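PDB 5C5D: phosphoribosylaminoimidazole carboxylase from Treponema denticola, which catalyses the reversible carboxylation of 5-aminoimidazole ribonucleotide with CO2 to give 4-carboxy-5-aminoimidazole ribonucleotide in purine biosynthesis. Local coordinates for the interface of chains A and B. Residues are numbered along the deposited sequence; one frame, centred on the assembly and turned at random. Chains: chain A/B, phosphoribosylaminoimidazole carboxylase.

Contact 1 and contact 2 belong to one two-fold interface between chains A and B. The centres of their C-alpha atoms lie about 15 Å apart. Helix 117-128 links them. Chain A's copy supplies most of its side of contact 1, and both copies enter contact 2. A:Leu123, A:Arg126 and B:Ser110 of contact 1 return in contact 2 as B:Leu123, B:Arg126 and A:Ser110. Contact 1 is largely polar, built round a salt bridge. Contact 2 is mainly aliphatic and includes the meeting of A:Ile127 with B:Ile127. The deposited assembly holds eight copies, and this pair probably forms one of the repeating units of that octamer.

Contact 1: the interface of chains A and B. Residues chain A 119, 122-123, 126, 143; chain B 77, 81, 108-110.
B:Asp77 OD2, a carboxylate oxygen, is gripped from opposite faces of its plane by A:Arg126 NH1 at 2.7 Å and by the backbone B:Ser110 N at 2.8 Å. The first bond is also a salt bridge. In this class II AIR carboxylase (PurE) it joins helix 117-128 of chain A to helix 72-79 of chain B. The guanidinium and carboxylate planes are 52° apart, so the pair is not a flat fork. Instead A:Arg126 reaches end-on with its two terminal nitrogens. A:Arg126 NH2 goes to the backbone oxygen B:Asp77 O at 2.7 Å, in the carbonyl plane and on a lone pair. A:Arg126 NE meets B:Lys81 O at 3.2 Å from above that carbonyl plane. The arginine chain bends at chi3 (72°), which turns its head toward these acceptors. A:Met143 CE lies over one guanidinium face, toward the rim, 3.4 Å above the plane. The bonds to B:Asp77 and B:Lys81, with the methyl over one face, should limit rotation of the head. B:Ser110 OG adds a weak bond to A:Arg126 NH1. B:Ser110 OG also sits against A:Leu122 CG at 3.5 Å. At the start of the helix, A:Asn119 OD1 accepts from the backbone B:Gly108 N at 2.8 Å, in plane and on a lone pair. A:Leu122 CD2 packs alongside B:Gly108 CA at 4.0 Å.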
loop_
_atom_site.group_PDB
_atom_site.type_symbol
_atom_site.label_atom_id
_atom_site.label_comp_id
_atom_site.label_asym_id
_atom_site.label_seq_id
_atom_site.Cartn_x
_atom_site.Cartn_y
_atom_site.Cartn_z
ATOM N N ASN A 119 -0.656 -24.353 -9.535
ATOM C CA ASN A 119 -0.980 -24.746 -8.174
ATOM C C ASN A 119 -2.471 -24.972 -7.943
ATOM O O ASN A 119 -2.840 -25.756 -7.077
ATOM C CB ASN A 119 -0.448 -23.721 -7.198
ATOM C CG ASN A 119 1.034 -23.860 -6.995
ATOM O OD1 ASN A 119 1.597 -24.923 -7.253
ATOM N ND2 ASN A 119 1.676 -22.802 -6.560
ATOM N N LEU A 122 -2.763 -28.458 -8.982
ATOM C CA LEU A 122 -2.145 -29.373 -8.027
ATOM C C LEU A 122 -3.019 -29.513 -6.784
ATOM O O LEU A 122 -3.186 -30.613 -6.261
ATOM C CB LEU A 122 -0.741 -28.899 -7.655
ATOM C CG LEU A 122 -0.011 -29.686 -6.567
ATOM C CD1 LEU A 122 0.115 -31.161 -6.933
ATOM C CD2 LEU A 122 1.376 -29.085 -6.294
ATOM N N LEU A 123 -3.581 -28.408 -6.298
ATOM C CA LEU A 123 -4.477 -28.481 -5.147
ATOM C C LEU A 123 -5.693 -29.363 -5.457
ATOM O O LEU A 123 -6.110 -30.172 -4.628
ATOM C CB LEU A 123 -4.938 -27.078 -4.724
ATOM C CG LEU A 123 -6.004 -27.073 -3.621
ATOM C CD1 LEU A 123 -5.460 -27.674 -2.339
ATOM C CD2 LEU A 123 -6.506 -25.657 -3.394
ATOM N N ARG A 126 -4.614 -32.922 -5.324
ATOM C CA ARG A 126 -4.311 -33.394 -3.988
ATOM C C ARG A 126 -5.570 -33.460 -3.137
ATOM O O ARG A 126 -5.635 -34.217 -2.171
ATOM C CB ARG A 126 -3.249 -32.518 -3.332
ATOM C CG ARG A 126 -1.936 -32.574 -4.064
ATOM C CD ARG A 126 -0.956 -31.564 -3.540
ATOM N NE ARG A 126 -0.417 -31.883 -2.224
ATOM C CZ ARG A 126 0.468 -31.115 -1.593
ATOM N NH1 ARG A 126 0.889 -29.980 -2.144
ATOM N NH2 ARG A 126 0.935 -31.464 -0.400
ATOM N N MET A 143 5.479 -34.319 -7.846
ATOM C CA MET A 143 6.161 -33.529 -6.837
ATOM C C MET A 143 7.596 -34.001 -6.685
ATOM O O MET A 143 8.469 -33.193 -6.401
ATOM C CB MET A 143 5.384 -33.578 -5.519
ATOM C CG MET A 143 4.302 -32.463 -5.488
ATOM S SD MET A 143 3.174 -32.462 -4.084
ATOM C CE MET A 143 4.063 -31.407 -2.926
ATOM N N ASP B 77 3.270 -28.296 3.368
ATOM C CA ASP B 77 2.675 -28.661 2.073
ATOM C C ASP B 77 3.659 -29.404 1.182
ATOM O O ASP B 77 3.281 -30.325 0.449
ATOM C CB ASP B 77 2.173 -27.411 1.343
ATOM C CG ASP B 77 1.331 -27.750 0.132
ATOM O OD1 ASP B 77 0.124 -28.023 0.302
ATOM O OD2 ASP B 77 1.874 -27.712 -0.995
ATOM N N LYS B 81 1.489 -35.700 1.616
ATOM C CA LYS B 81 1.005 -36.155 0.325
ATOM C C LYS B 81 -0.239 -35.396 -0.108
ATOM O O LYS B 81 -0.354 -34.949 -1.246
ATOM C CB LYS B 81 0.701 -37.665 0.382
ATOM C CG LYS B 81 1.906 -38.541 0.654
ATOM C CD LYS B 81 1.461 -39.995 0.938
ATOM C CE LYS B 81 2.632 -40.986 0.994
ATOM N NZ LYS B 81 3.302 -41.086 2.333
ATOM N N GLY B 108 4.331 -25.655 -7.517
ATOM C CA GLY B 108 4.634 -26.928 -6.883
ATOM C C GLY B 108 4.303 -26.977 -5.407
ATOM O O GLY B 108 4.379 -28.020 -4.813
ATOM N N ILE B 109 3.944 -25.837 -4.816
ATOM C CA ILE B 109 3.552 -25.772 -3.408
ATOM C C ILE B 109 2.167 -25.152 -3.397
ATOM O O ILE B 109 2.013 -24.010 -3.817
ATOM C CB ILE B 109 4.554 -24.929 -2.583
ATOM C CG1 ILE B 109 5.935 -25.602 -2.568
ATOM C CG2 ILE B 109 4.055 -24.667 -1.159
ATOM C CD1 ILE B 109 5.983 -26.926 -1.825
ATOM N N SER B 110 1.162 -25.897 -2.937
ATOM C CA SER B 110 -0.231 -25.554 -3.207
ATOM C C SER B 110 -1.167 -25.584 -2.003
ATOM O O SER B 110 -2.250 -26.165 -2.078
ATOM C CB SER B 110 -0.795 -26.516 -4.257
ATOM O OG SER B 110 -0.876 -27.823 -3.718
#

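Contact 2: the interface of chains A and B. Residues chain A 61, 82-84, 110, 112, 127; chain B 123, 126-127, 130.
A:Ile127 and B:Ile127 face each other across the two-fold with their side chains crossing at about a right angle. Each belongs to helix 117-128 of its own chain in this contact between two PurE chains. A:Ile127 CG1 touches B:Ile127 CD1 at 4.1 Å, so the long branches meet along their flanks. In both copies CG1 is anti to the carbonyl carbon (chi1 -81°) and CG2 anti to the backbone N. Both branches of A:Ile127 touch B:Ile127, and CG2 also meets B:Leu130 CD1, the two side chains crossing obliquely. B:Leu130 CD1 touches A:Leu61 CD2 at 3.7 Å, and these two leucines also cross at about a right angle. The two methyls of B:Leu130 diverge: CD1 serves A:Leu61 and A:Ile127, while CD2 rests on A:Gly82 CA at 3.8 Å.

A:Ala83 CB sits between two branches of chain B. A:Ala83 CB lies 4.0 Å from B:Leu123 CD1 and equally near B:Ile127 CG1. B:Leu123 has CG anti to its backbone N (chi1 174°), which directs its methyl groups toward chain A. The other methyl, B:Leu123 CD2, meets A:Ala112 CB at 3.9 Å. Beside this apolar row runs the stem of B:Arg126, with CB against the backbone of A:Ala83. Its polar links here are weak. B:Arg126 NH2 lies 3.0 Å from A:Gly82 O, but the bond is strongly bent (122° at H). Water 1 bonds to the paired helix carbonyls, A:Ile127 O and B:Ile127 O, and so bridges the two chains at 2.9 and 3.0 Å.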
loop_
_atom_site.group_PDB
_atom_site.type_symbol
_atom_site.label_atom_id
_atom_site.label_comp_id
_atom_site.label_asym_id
_atom_site.label_seq_id
_atom_site.Cartn_x
_atom_site.Cartn_y
_atom_site.Cartn_z
ATOM N N LEU A 61 -14.810 -30.717 -8.368
ATOM C CA LEU A 61 -14.343 -29.419 -7.880
ATOM C C LEU A 61 -14.605 -28.362 -8.944
ATOM O O LEU A 61 -14.607 -28.653 -10.138
ATOM C CB LEU A 61 -12.852 -29.463 -7.550
ATOM C CG LEU A 61 -12.424 -30.290 -6.354
ATOM C CD1 LEU A 61 -10.912 -30.427 -6.327
ATOM C CD2 LEU A 61 -12.944 -29.692 -5.064
ATOM N N GLY A 82 -19.889 -29.028 -2.774
ATOM C CA GLY A 82 -18.534 -29.403 -2.447
ATOM C C GLY A 82 -17.596 -28.213 -2.413
ATOM O O GLY A 82 -18.016 -27.087 -2.596
ATOM N N ALA A 83 -16.327 -28.494 -2.171
ATOM C CA ALA A 83 -15.303 -27.453 -2.144
ATOM C C ALA A 83 -15.107 -26.759 -3.500
ATOM O O ALA A 83 -15.350 -27.348 -4.566
ATOM C CB ALA A 83 -14.004 -28.065 -1.674
ATOM N N THR A 84 -14.640 -25.502 -3.459
ATOM C CA THR A 84 -14.211 -24.812 -4.671
ATOM C C THR A 84 -12.856 -24.136 -4.456
ATOM O O THR A 84 -12.379 -24.002 -3.334
ATOM C CB THR A 84 -15.226 -23.746 -5.151
ATOM O OG1 THR A 84 -15.189 -22.599 -4.298
ATOM C CG2 THR A 84 -16.648 -24.347 -5.210
ATOM N N SER A 110 -16.304 -20.309 1.530
ATOM C CA SER A 110 -14.983 -20.872 1.793
ATOM C C SER A 110 -14.225 -21.383 0.573
ATOM O O SER A 110 -13.696 -22.495 0.596
ATOM C CB SER A 110 -15.117 -22.037 2.779
ATOM O OG SER A 110 -15.815 -23.107 2.168
ATOM N N ALA A 112 -11.084 -22.070 -1.611
ATOM C CA ALA A 112 -9.626 -22.105 -1.467
ATOM C C ALA A 112 -8.955 -21.125 -2.419
ATOM O O ALA A 112 -9.097 -21.273 -3.623
ATOM C CB ALA A 112 -9.130 -23.465 -1.763
ATOM N N ILE A 127 -6.604 -32.734 -3.530
ATOM C CA ILE A 127 -7.887 -32.862 -2.853
ATOM C C ILE A 127 -8.491 -34.250 -3.170
ATOM O O ILE A 127 -8.891 -34.974 -2.258
ATOM C CB ILE A 127 -8.860 -31.736 -3.265
ATOM C CG1 ILE A 127 -8.521 -30.472 -2.466
ATOM C CG2 ILE A 127 -10.299 -32.134 -3.019
ATOM C CD1 ILE A 127 -9.261 -29.212 -2.919
ATOM N N LEU B 123 -14.026 -25.319 4.662
ATOM C CA LEU B 123 -13.326 -25.844 3.493
ATOM C C LEU B 123 -12.873 -27.290 3.732
ATOM O O LEU B 123 -13.000 -28.142 2.852
ATOM C CB LEU B 123 -12.117 -24.965 3.140
ATOM C CG LEU B 123 -11.234 -25.531 2.019
ATOM C CD1 LEU B 123 -12.005 -25.622 0.716
ATOM C CD2 LEU B 123 -9.989 -24.675 1.861
ATOM N N ARG B 126 -15.844 -29.508 3.423
ATOM C CA ARG B 126 -16.344 -29.635 2.069
ATOM C C ARG B 126 -15.353 -30.385 1.193
ATOM O O ARG B 126 -15.730 -30.981 0.186
ATOM C CB ARG B 126 -16.671 -28.266 1.481
ATOM C CG ARG B 126 -17.775 -27.575 2.233
ATOM C CD ARG B 126 -17.958 -26.154 1.782
ATOM N NE ARG B 126 -18.558 -26.020 0.461
ATOM C CZ ARG B 126 -18.806 -24.844 -0.111
ATOM N NH1 ARG B 126 -18.485 -23.712 0.509
ATOM N NH2 ARG B 126 -19.368 -24.783 -1.313
ATOM N N ILE B 127 -14.097 -30.435 1.607
ATOM C CA ILE B 127 -13.126 -31.259 0.901
ATOM C C ILE B 127 -13.465 -32.751 1.130
ATOM O O ILE B 127 -13.555 -33.520 0.172
ATOM C CB ILE B 127 -11.684 -30.952 1.356
ATOM C CG1 ILE B 127 -11.195 -29.690 0.634
ATOM C CG2 ILE B 127 -10.754 -32.110 1.063
ATOM C CD1 ILE B 127 -9.861 -29.139 1.142
ATOM N N LEU B 130 -16.667 -34.549 -0.563
ATOM C CA LEU B 130 -16.651 -35.073 -1.916
ATOM C C LEU B 130 -16.767 -36.599 -1.904
ATOM O O LEU B 130 -17.194 -37.194 -2.892
ATOM C CB LEU B 130 -15.380 -34.670 -2.654
ATOM C CG LEU B 130 -15.135 -33.173 -2.868
ATOM C CD1 LEU B 130 -14.123 -32.986 -3.980
ATOM C CD2 LEU B 130 -16.403 -32.427 -3.177
HETATM O O HOH W 1 -11.570 -35.290 -1.212
#